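Local coordinates for hypothetical protein yigZ (Escherichia coli, PDB 1VI7) that is of unknown function but belongs to the IMPACT family and may bind guanine ribonucleotides and hydrolyse ribonucleoside triphosphates, at residues 5-11 and 132-138; 58-64 and 95-99; 141-146 and 200-205. All blocks are in the same frame, centred on the assembly; numbering follows the deposited sequence.

Contact 1. Residues 5-11 and 132-138; sequences ESWLIPA and TTQRKTP
Build 5-11 and 132-138 as antiparallel segments, extended through S6-P10 and T132-P138, with the axes of strands 7-10 and 133-136 at 137° and 4.4 Å apart at their closest; the chain turns at A11 (psi near -7°) and is not extended at E5. I9 faces Q134 as a hydrogen-bonded pair: I9 N donates to Q134 O (3.1 Å) and Q134 N to I9 O (3.0 Å). L8 faces R135 and P10 faces T133 as non-hydrogen-bonded pairs, with CA atoms 4.3 and 4.6 Å apart. Beyond P10, which has no amide hydrogen to give, the ladder gains a straight bond from A11 N to T132 O (3.0 Å); at the other end K136 N to W7 O is short (2.8 Å) but bent and weak. L8 and R135 share one face. R135 starts out t,t and folds back so that NH1 donates to S6 OG (2.6 Å, S6 in p), while L8 CD2 lies over the guanidinium face, 3.5 Å from NH2. On the face of W7, I9, Q134 and K136, W7 takes p with chi2 near 86°; K136 O lies over one face of its ring, and W7 CZ3 meets P138 CG at 4.0 Å. K136 is extended through chi3, and its NZ comes 3.5 Å from W7 CZ2. I9 CD1 packs on Q134 CG (3.8 Å). Nearby, E97 accepts a weak hydrogen bond from W7 NE1 and forms a long, weak ion pair with K136; H31 lies against I9 and P10. This is a two-stranded antiparallel beta ribbon, in which the start of the chain pairs with the segment leading into the C-terminal domain.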
loop_
_atom_site.group_PDB
_atom_site.type_symbol
_atom_site.label_atom_id
_atom_site.label_comp_id
_atom_site.label_asym_id
_atom_site.label_seq_id
_atom_site.Cartn_x
_atom_site.Cartn_y
_atom_site.Cartn_z
ATOM N N GLU A 5 -1.123 2.590 -14.786
ATOM C CA GLU A 5 -1.896 3.815 -14.610
ATOM C C GLU A 5 -2.473 3.935 -13.217
ATOM O O GLU A 5 -1.982 4.709 -12.377
ATOM C CB GLU A 5 -2.953 3.926 -15.698
ATOM C CG GLU A 5 -3.643 2.652 -16.095
ATOM C CD GLU A 5 -3.007 1.845 -17.199
ATOM O OE1 GLU A 5 -1.771 1.655 -17.203
ATOM O OE2 GLU A 5 -3.736 1.320 -18.086
ATOM N N SER A 6 -3.522 3.173 -12.907
ATOM C CA SER A 6 -4.073 3.213 -11.554
ATOM C C SER A 6 -4.455 1.787 -11.136
ATOM O O SER A 6 -4.435 0.851 -11.917
ATOM C CB SER A 6 -5.261 4.133 -11.405
ATOM O OG SER A 6 -6.406 3.566 -12.012
ATOM N N TRP A 7 -4.818 1.695 -9.873
ATOM C CA TRP A 7 -5.208 0.424 -9.290
ATOM C C TRP A 7 -6.217 0.627 -8.161
ATOM O O TRP A 7 -6.492 1.771 -7.810
ATOM C CB TRP A 7 -3.977 -0.325 -8.821
ATOM C CG TRP A 7 -3.119 0.318 -7.789
ATOM C CD1 TRP A 7 -3.283 0.267 -6.438
ATOM C CD2 TRP A 7 -1.927 1.085 -8.010
ATOM N NE1 TRP A 7 -2.288 0.950 -5.802
ATOM C CE2 TRP A 7 -1.437 1.464 -6.748
ATOM C CE3 TRP A 7 -1.238 1.490 -9.158
ATOM C CZ2 TRP A 7 -0.276 2.234 -6.582
ATOM C CZ3 TRP A 7 -0.093 2.248 -8.987
ATOM C CH2 TRP A 7 0.381 2.616 -7.728
ATOM N N LEU A 8 -6.741 -0.468 -7.616
ATOM C CA LEU A 8 -7.700 -0.375 -6.533
ATOM C C LEU A 8 -6.997 -0.704 -5.221
ATOM O O LEU A 8 -5.935 -1.332 -5.285
ATOM C CB LEU A 8 -8.878 -1.328 -6.720
ATOM C CG LEU A 8 -9.699 -1.238 -8.000
ATOM C CD1 LEU A 8 -10.756 -2.325 -8.048
ATOM C CD2 LEU A 8 -10.350 0.122 -8.165
ATOM N N ILE A 9 -7.441 -0.104 -4.125
ATOM C CA ILE A 9 -6.859 -0.405 -2.811
ATOM C C ILE A 9 -8.000 -0.516 -1.808
ATOM O O ILE A 9 -9.148 -0.165 -2.152
ATOM C CB ILE A 9 -5.849 0.649 -2.379
ATOM C CG1 ILE A 9 -6.453 2.059 -2.312
ATOM C CG2 ILE A 9 -4.618 0.713 -3.299
ATOM C CD1 ILE A 9 -6.906 2.471 -0.944
ATOM N N PRO A 10 -7.732 -0.962 -0.585
ATOM C CA PRO A 10 -8.769 -1.090 0.410
ATOM C C PRO A 10 -9.262 0.248 0.940
ATOM O O PRO A 10 -8.491 1.016 1.533
ATOM C CB PRO A 10 -8.115 -1.903 1.526
ATOM C CG PRO A 10 -6.858 -2.413 1.016
ATOM C CD PRO A 10 -6.466 -1.565 -0.157
ATOM N N ALA A 11 -10.572 0.440 0.991
ATOM C CA ALA A 11 -11.228 1.627 1.517
ATOM C C ALA A 11 -11.658 1.459 2.963
ATOM O O ALA A 11 -12.167 2.352 3.652
ATOM C CB ALA A 11 -12.435 1.970 0.642
ATOM N N THR A 132 -14.125 -3.721 0.566
ATOM C CA THR A 132 -14.610 -2.588 -0.239
ATOM C C THR A 132 -13.399 -1.842 -0.773
ATOM O O THR A 132 -12.409 -1.730 -0.024
ATOM C CB THR A 132 -15.519 -1.673 0.583
ATOM O OG1 THR A 132 -14.786 -0.882 1.539
ATOM C CG2 THR A 132 -16.541 -2.539 1.329
ATOM N N THR A 133 -13.419 -1.365 -1.998
ATOM C CA THR A 133 -12.241 -0.731 -2.562
ATOM C C THR A 133 -12.420 0.672 -3.072
ATOM O O THR A 133 -13.470 1.285 -2.962
ATOM C CB THR A 133 -11.699 -1.632 -3.710
ATOM O OG1 THR A 133 -12.795 -2.081 -4.519
ATOM C CG2 THR A 133 -10.944 -2.841 -3.191
ATOM N N GLN A 134 -11.340 1.247 -3.613
ATOM C CA GLN A 134 -11.343 2.570 -4.225
ATOM C C GLN A 134 -10.169 2.754 -5.187
ATOM O O GLN A 134 -9.039 2.399 -4.840
ATOM C CB GLN A 134 -11.323 3.690 -3.195
ATOM C CG GLN A 134 -10.415 3.452 -2.013
ATOM C CD GLN A 134 -10.234 4.703 -1.168
ATOM O OE1 GLN A 134 -10.739 4.814 -0.052
ATOM N NE2 GLN A 134 -9.481 5.647 -1.735
ATOM N N ARG A 135 -10.400 3.402 -6.322
ATOM C CA ARG A 135 -9.312 3.595 -7.280
ATOM C C ARG A 135 -8.262 4.523 -6.699
ATOM O O ARG A 135 -8.490 5.239 -5.731
ATOM C CB ARG A 135 -9.767 4.050 -8.642
ATOM C CG ARG A 135 -8.699 4.122 -9.716
ATOM C CD ARG A 135 -9.360 4.078 -11.093
ATOM N NE ARG A 135 -10.039 2.799 -11.264
ATOM C CZ ARG A 135 -9.425 1.643 -11.473
ATOM N NH1 ARG A 135 -8.095 1.591 -11.555
ATOM N NH2 ARG A 135 -10.110 0.507 -11.588
ATOM N N LYS A 136 -7.070 4.476 -7.292
ATOM C CA LYS A 136 -5.990 5.310 -6.772
ATOM C C LYS A 136 -4.975 5.674 -7.823
ATOM O O LYS A 136 -4.070 4.884 -8.092
ATOM C CB LYS A 136 -5.339 4.559 -5.593
ATOM C CG LYS A 136 -4.214 5.349 -4.986
ATOM C CD LYS A 136 -3.481 4.655 -3.868
ATOM C CE LYS A 136 -2.065 5.234 -3.719
ATOM N NZ LYS A 136 -1.378 5.240 -5.049
ATOM N N THR A 137 -5.135 6.826 -8.475
ATOM C CA THR A 137 -4.154 7.232 -9.489
ATOM C C THR A 137 -3.003 7.979 -8.831
ATOM O O THR A 137 -3.185 9.018 -8.201
ATOM C CB THR A 137 -4.745 8.043 -10.626
ATOM O OG1 THR A 137 -6.052 7.547 -10.997
ATOM C CG2 THR A 137 -3.853 7.910 -11.870
ATOM N N PRO A 138 -1.836 7.346 -8.813
ATOM C CA PRO A 138 -0.647 7.906 -8.206
ATOM C C PRO A 138 -0.152 9.175 -8.893
ATOM O O PRO A 138 -0.199 9.328 -10.115
ATOM C CB PRO A 138 0.398 6.793 -8.390
ATOM C CG PRO A 138 -0.009 6.210 -9.721
ATOM C CD PRO A 138 -1.521 6.113 -9.599
#

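Contact 2. Residues 58-64 and 95-99; sequences AWVAGAP and VGEIT
This is the end of an antiparallel strand pair in the five-stranded sheet of the N-terminal domain, where strands 57-60 and 98-105 lie side by side and then give way to two loops. A58 is extended; its O receives a CA-H...O contact from T99 CA at 3.4 Å. W59 and T99 make a non-hydrogen-bonded pair, CA atoms 4.0 Å apart. W59 is in p, with CB 2.9 Å from T99 OG1 and its indole leading off to V35 and A38 of helix 34-48, while T99 OG1 hydrogen-bonds to OG1 of T32. V60 forms the hydrogen-bonded pair with I98: V60 N to I98 O and I98 N to V60 O, both 3.1 Å. Its chi1 of 112° lies between wells and places CG1 3.5 Å from V95 O and 4.2 Å from I98 CG2. From A61 on (phi/psi -108/35) the strand geometry is lost, and opposite it E97 adopts left-handed angles (61/53), so the backbones turn without further pairing bonds. The CA-to-CB bond of E97 points away from 58-64, and its OE2 is hydrogen-bonded to H31 NE2. G62, at 24/126, is pressed against the other loop: a CB here would lie 1.9 Å from G96 CA, and one on G96 would clash with G62 CA in turn. A63 passes by without touching 95-99, but the peptide bond after it is cis, which turns P64 back toward G96. The two glycine CA atoms, of G62 and G96, end 3.3 Å apart, with P64 CB 3.5 Å from G96 CA.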
loop_
_atom_site.group_PDB
_atom_site.type_symbol
_atom_site.label_atom_id
_atom_site.label_comp_id
_atom_site.label_asym_id
_atom_site.label_seq_id
_atom_site.Cartn_x
_atom_site.Cartn_y
_atom_site.Cartn_z
ATOM N N ALA A 58 0.941 -11.747 5.291
ATOM C CA ALA A 58 1.141 -11.698 3.840
ATOM C C ALA A 58 0.753 -10.298 3.353
ATOM O O ALA A 58 -0.160 -9.735 4.000
ATOM C CB ALA A 58 0.214 -12.704 3.169
ATOM N N TRP A 59 1.364 -9.784 2.304
ATOM C CA TRP A 59 1.013 -8.443 1.840
ATOM C C TRP A 59 1.500 -8.199 0.418
ATOM O O TRP A 59 2.238 -9.033 -0.106
ATOM C CB TRP A 59 1.547 -7.389 2.789
ATOM C CG TRP A 59 3.032 -7.226 2.868
ATOM C CD1 TRP A 59 3.832 -6.591 1.956
ATOM C CD2 TRP A 59 3.910 -7.648 3.918
ATOM N NE1 TRP A 59 5.143 -6.628 2.358
ATOM C CE2 TRP A 59 5.216 -7.279 3.559
ATOM C CE3 TRP A 59 3.705 -8.328 5.123
ATOM C CZ2 TRP A 59 6.329 -7.541 4.354
ATOM C CZ3 TRP A 59 4.813 -8.603 5.911
ATOM C CH2 TRP A 59 6.104 -8.193 5.536
ATOM N N VAL A 60 1.080 -7.138 -0.184
ATOM C CA VAL A 60 1.476 -6.633 -1.531
ATOM C C VAL A 60 1.525 -5.143 -1.289
ATOM O O VAL A 60 0.580 -4.717 -0.571
ATOM C CB VAL A 60 0.287 -6.995 -2.452
ATOM C CG1 VAL A 60 -0.459 -5.767 -2.948
ATOM C CG2 VAL A 60 0.596 -7.881 -3.616
ATOM N N ALA A 61 2.477 -4.384 -1.751
ATOM C CA ALA A 61 2.328 -2.913 -1.376
ATOM C C ALA A 61 1.934 -2.150 -2.634
ATOM O O ALA A 61 2.219 -1.013 -2.877
ATOM C CB ALA A 61 3.419 -2.381 -0.592
ATOM N N GLY A 62 1.145 -2.925 -3.366
ATOM C CA GLY A 62 0.539 -2.656 -4.569
ATOM C C GLY A 62 1.189 -1.599 -5.430
ATOM O O GLY A 62 1.360 -0.463 -5.161
ATOM N N ALA A 63 1.434 -2.093 -6.633
ATOM C CA ALA A 63 1.857 -1.403 -7.789
ATOM C C ALA A 63 0.911 -1.728 -8.964
ATOM O O ALA A 63 1.076 -1.099 -10.006
ATOM C CB ALA A 63 3.250 -1.662 -8.222
ATOM N N PRO A 64 0.018 -2.674 -8.786
ATOM C CA PRO A 64 -0.184 -3.466 -7.593
ATOM C C PRO A 64 0.669 -4.730 -7.569
ATOM O O PRO A 64 1.736 -4.820 -6.969
ATOM C CB PRO A 64 -1.657 -3.813 -7.601
ATOM C CG PRO A 64 -2.048 -3.817 -9.029
ATOM C CD PRO A 64 -0.989 -3.093 -9.811
ATOM N N VAL A 95 -5.642 -6.150 -6.062
ATOM C CA VAL A 95 -5.807 -5.018 -5.168
ATOM C C VAL A 95 -4.422 -4.685 -4.597
ATOM O O VAL A 95 -3.798 -5.523 -3.935
ATOM C CB VAL A 95 -6.792 -5.328 -4.032
ATOM C CG1 VAL A 95 -6.784 -4.279 -2.944
ATOM C CG2 VAL A 95 -8.186 -5.550 -4.596
ATOM N N GLY A 96 -3.987 -3.459 -4.872
ATOM C CA GLY A 96 -2.687 -3.019 -4.388
ATOM C C GLY A 96 -2.719 -2.560 -2.949
ATOM O O GLY A 96 -3.772 -2.374 -2.339
ATOM N N GLU A 97 -1.538 -2.513 -2.296
ATOM C CA GLU A 97 -1.468 -1.876 -0.996
ATOM C C GLU A 97 -2.340 -2.496 0.067
ATOM O O GLU A 97 -3.008 -1.789 0.840
ATOM C CB GLU A 97 -1.893 -0.396 -1.139
ATOM C CG GLU A 97 -1.135 0.424 -2.150
ATOM C CD GLU A 97 -1.509 1.888 -2.170
ATOM O OE1 GLU A 97 -1.111 2.560 -3.143
ATOM O OE2 GLU A 97 -2.220 2.348 -1.242
ATOM N N ILE A 98 -2.221 -3.802 0.276
ATOM C CA ILE A 98 -3.033 -4.462 1.309
ATOM C C ILE A 98 -2.203 -5.518 2.021
ATOM O O ILE A 98 -1.391 -6.175 1.382
ATOM C CB ILE A 98 -4.280 -5.093 0.668
ATOM C CG1 ILE A 98 -5.079 -5.940 1.636
ATOM C CG2 ILE A 98 -3.874 -5.881 -0.551
ATOM C CD1 ILE A 98 -6.443 -6.376 1.138
ATOM N N THR A 99 -2.554 -5.808 3.255
ATOM C CA THR A 99 -1.841 -6.764 4.078
ATOM C C THR A 99 -2.848 -7.647 4.785
ATOM O O THR A 99 -3.963 -7.171 5.015
ATOM C CB THR A 99 -0.989 -5.962 5.094
ATOM O OG1 THR A 99 0.156 -5.422 4.413
ATOM C CG2 THR A 99 -0.534 -6.799 6.260
#

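Contact 3. Residues 141-146 and 200-205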
loop_
_atom_site.group_PDB
_atom_site.type_symbol
_atom_site.label_atom_id
_atom_site.label_comp_id
_atom_site.label_asym_id
_atom_site.label_seq_id
_atom_site.Cartn_x
_atom_site.Cartn_y
_atom_site.Cartn_z
ATOM N N GLU A 141 5.795 12.516 -10.905
ATOM C CA GLU A 141 6.855 13.335 -10.323
ATOM C C GLU A 141 7.663 14.051 -11.391
ATOM O O GLU A 141 8.082 13.451 -12.377
ATOM C CB GLU A 141 7.809 12.513 -9.484
ATOM C CG GLU A 141 7.225 11.787 -8.298
ATOM C CD GLU A 141 8.312 11.291 -7.346
ATOM O OE1 GLU A 141 9.396 10.890 -7.841
ATOM O OE2 GLU A 141 8.103 11.368 -6.116
ATOM N N TYR A 142 7.919 15.333 -11.163
ATOM C CA TYR A 142 8.721 16.143 -12.083
ATOM C C TYR A 142 9.820 16.926 -11.355
ATOM O O TYR A 142 9.810 17.019 -10.144
ATOM C CB TYR A 142 7.833 17.220 -12.727
ATOM C CG TYR A 142 6.632 16.748 -13.464
ATOM C CD1 TYR A 142 5.424 16.479 -12.814
ATOM C CD2 TYR A 142 6.692 16.582 -14.842
ATOM C CE1 TYR A 142 4.313 16.057 -13.520
ATOM C CE2 TYR A 142 5.597 16.127 -15.558
ATOM C CZ TYR A 142 4.422 15.878 -14.883
ATOM O OH TYR A 142 3.328 15.431 -15.582
ATOM N N THR A 143 10.719 17.577 -12.108
ATOM C CA THR A 143 11.699 18.428 -11.420
ATOM C C THR A 143 11.529 19.880 -11.923
ATOM O O THR A 143 10.878 20.107 -12.941
ATOM C CB THR A 143 13.141 18.054 -11.436
ATOM O OG1 THR A 143 13.655 18.134 -12.767
ATOM C CG2 THR A 143 13.474 16.699 -10.869
ATOM N N LEU A 144 12.002 20.804 -11.105
ATOM C CA LEU A 144 11.781 22.228 -11.380
ATOM C C LEU A 144 12.817 23.086 -10.687
ATOM O O LEU A 144 12.971 23.053 -9.477
ATOM C CB LEU A 144 10.358 22.584 -10.902
ATOM C CG LEU A 144 9.960 24.048 -10.990
ATOM C CD1 LEU A 144 9.884 24.480 -12.458
ATOM C CD2 LEU A 144 8.666 24.346 -10.245
ATOM N N GLN A 145 13.561 23.850 -11.465
ATOM C CA GLN A 145 14.609 24.740 -10.856
ATOM C C GLN A 145 14.076 26.182 -10.924
ATOM O O GLN A 145 13.523 26.601 -11.941
ATOM C CB GLN A 145 15.942 24.495 -11.441
ATOM C CG GLN A 145 17.118 25.361 -11.317
ATOM C CD GLN A 145 18.323 24.863 -12.136
ATOM O OE1 GLN A 145 18.229 24.829 -13.370
ATOM N NE2 GLN A 145 19.429 24.520 -11.466
ATOM N N CYS A 146 13.964 26.761 -9.725
ATOM C CA CYS A 146 13.514 28.101 -9.487
ATOM C C CYS A 146 14.393 28.933 -8.555
ATOM O O CYS A 146 15.244 28.470 -7.807
ATOM C CB CYS A 146 12.100 28.033 -8.870
ATOM S SG CYS A 146 12.076 27.542 -7.158
ATOM N N LEU A 200 10.223 29.804 -16.098
ATOM C CA LEU A 200 10.338 28.603 -15.258
ATOM C C LEU A 200 10.154 27.383 -16.172
ATOM O O LEU A 200 9.394 27.496 -17.148
ATOM C CB LEU A 200 9.241 28.674 -14.219
ATOM C CG LEU A 200 9.564 28.752 -12.734
ATOM C CD1 LEU A 200 10.713 29.654 -12.407
ATOM C CD2 LEU A 200 8.304 29.183 -11.973
ATOM N N GLN A 201 10.939 26.324 -16.008
ATOM C CA GLN A 201 10.843 25.155 -16.887
ATOM C C GLN A 201 10.657 23.839 -16.150
ATOM O O GLN A 201 11.636 23.213 -15.735
ATOM C CB GLN A 201 12.081 25.085 -17.794
ATOM C CG GLN A 201 11.890 24.332 -19.081
ATOM C CD GLN A 201 13.083 24.162 -19.978
ATOM O OE1 GLN A 201 13.502 23.017 -20.274
ATOM N NE2 GLN A 201 13.679 25.225 -20.505
ATOM N N LEU A 202 9.436 23.341 -16.054
ATOM C CA LEU A 202 9.066 22.083 -15.399
ATOM C C LEU A 202 9.518 20.844 -16.135
ATOM O O LEU A 202 9.101 20.628 -17.280
ATOM C CB LEU A 202 7.522 22.081 -15.316
ATOM C CG LEU A 202 6.855 20.917 -14.613
ATOM C CD1 LEU A 202 6.957 21.078 -13.106
ATOM C CD2 LEU A 202 5.391 20.780 -15.053
ATOM N N LEU A 203 10.265 19.919 -15.553
ATOM C CA LEU A 203 10.766 18.780 -16.328
ATOM C C LEU A 203 10.348 17.427 -15.785
ATOM O O LEU A 203 10.200 17.233 -14.582
ATOM C CB LEU A 203 12.299 18.839 -16.384
ATOM C CG LEU A 203 12.933 20.049 -17.075
ATOM C CD1 LEU A 203 14.406 20.133 -16.669
ATOM C CD2 LEU A 203 12.808 19.943 -18.580
ATOM N N ALA A 204 10.222 16.440 -16.656
ATOM C CA ALA A 204 9.828 15.091 -16.265
ATOM C C ALA A 204 11.032 14.224 -15.939
ATOM O O ALA A 204 11.915 14.076 -16.783
ATOM C CB ALA A 204 9.031 14.460 -17.406
ATOM N N ILE A 205 11.072 13.655 -14.750
ATOM C CA ILE A 205 12.149 12.787 -14.288
ATOM C C ILE A 205 12.538 11.739 -15.327
ATOM O O ILE A 205 11.670 11.187 -16.019
ATOM C CB ILE A 205 11.780 12.058 -12.977
ATOM C CG1 ILE A 205 10.604 11.101 -13.199
ATOM C CG2 ILE A 205 11.459 13.037 -11.862
ATOM C CD1 ILE A 205 10.995 9.676 -13.517
HETATM O O HOH W 1 13.095 26.841 -14.422
HETATM O O HOH W 2 13.424 22.555 -13.915
#
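Y142, L144 and C146 meet L200 and L202 on the inner side of an edge strand pair, in a domain whose beta-alpha-beta-beta-alpha-beta order and 2-3-1-4 sheet mark it as ferredoxin-like. L202 CD1 reaches Y142 CB (4.0 Å) and L144 CB (4.3 Å), and its CD2 lies over one face of the tyrosine ring. L200 fills the far end, its CG 4.3 Å from L144 CD1 and its CD1 4.1 Å from C146 CB. Helices 151-160 and 185-196 close over this layer: I154 touches L144, C146 and L200, while F188 and S189 pack on L202. Toward the other end, I205 CG2 sits 3.4 Å from E141 O. On the outer face, T143 and L203 pair side by side, T143 OG1 being 3.9 Å from L203 CB. Their backbones form the antiparallel hydrogen-bonded pair, with short bonds from T143 N to L203 O (2.6 Å) and from L203 N to T143 O (2.7 Å). Two residues along, Q145 and Q201 hold the next position in this register, but there the segment before the short, weakly bonded strand 203-204 stands off from strand 140-146, and two waters occupy the gap, so the ladder continues through solvent. Water 2 accepts from Q145 N (2.8 Å) and donates to Q201 O (2.6 Å); water 1 accepts from Q201 N (2.7 Å) and donates to Q145 O (2.5 Å).

In the fold
Contacts 1 and 2 belong together: their centres are 11 Å apart, contact 2 is nested in the loop that contact 1 closes, and L8 O lies 2.9 Å from G96 N, probably hydrogen-bonded. The two-stranded ribbon of contact 1 is thus fastened to the end of the five-stranded sheet at contact 2. Contact 3 follows later in the chain, its centre about 27 Å from that of contact 1 and 30 Å from that of contact 2, in the separate four-stranded sheet of the C-terminal domain. Strand 133-136 runs on almost directly into strand 140-146, so the chain lies against the first domain in the ribbon just before it enters the second.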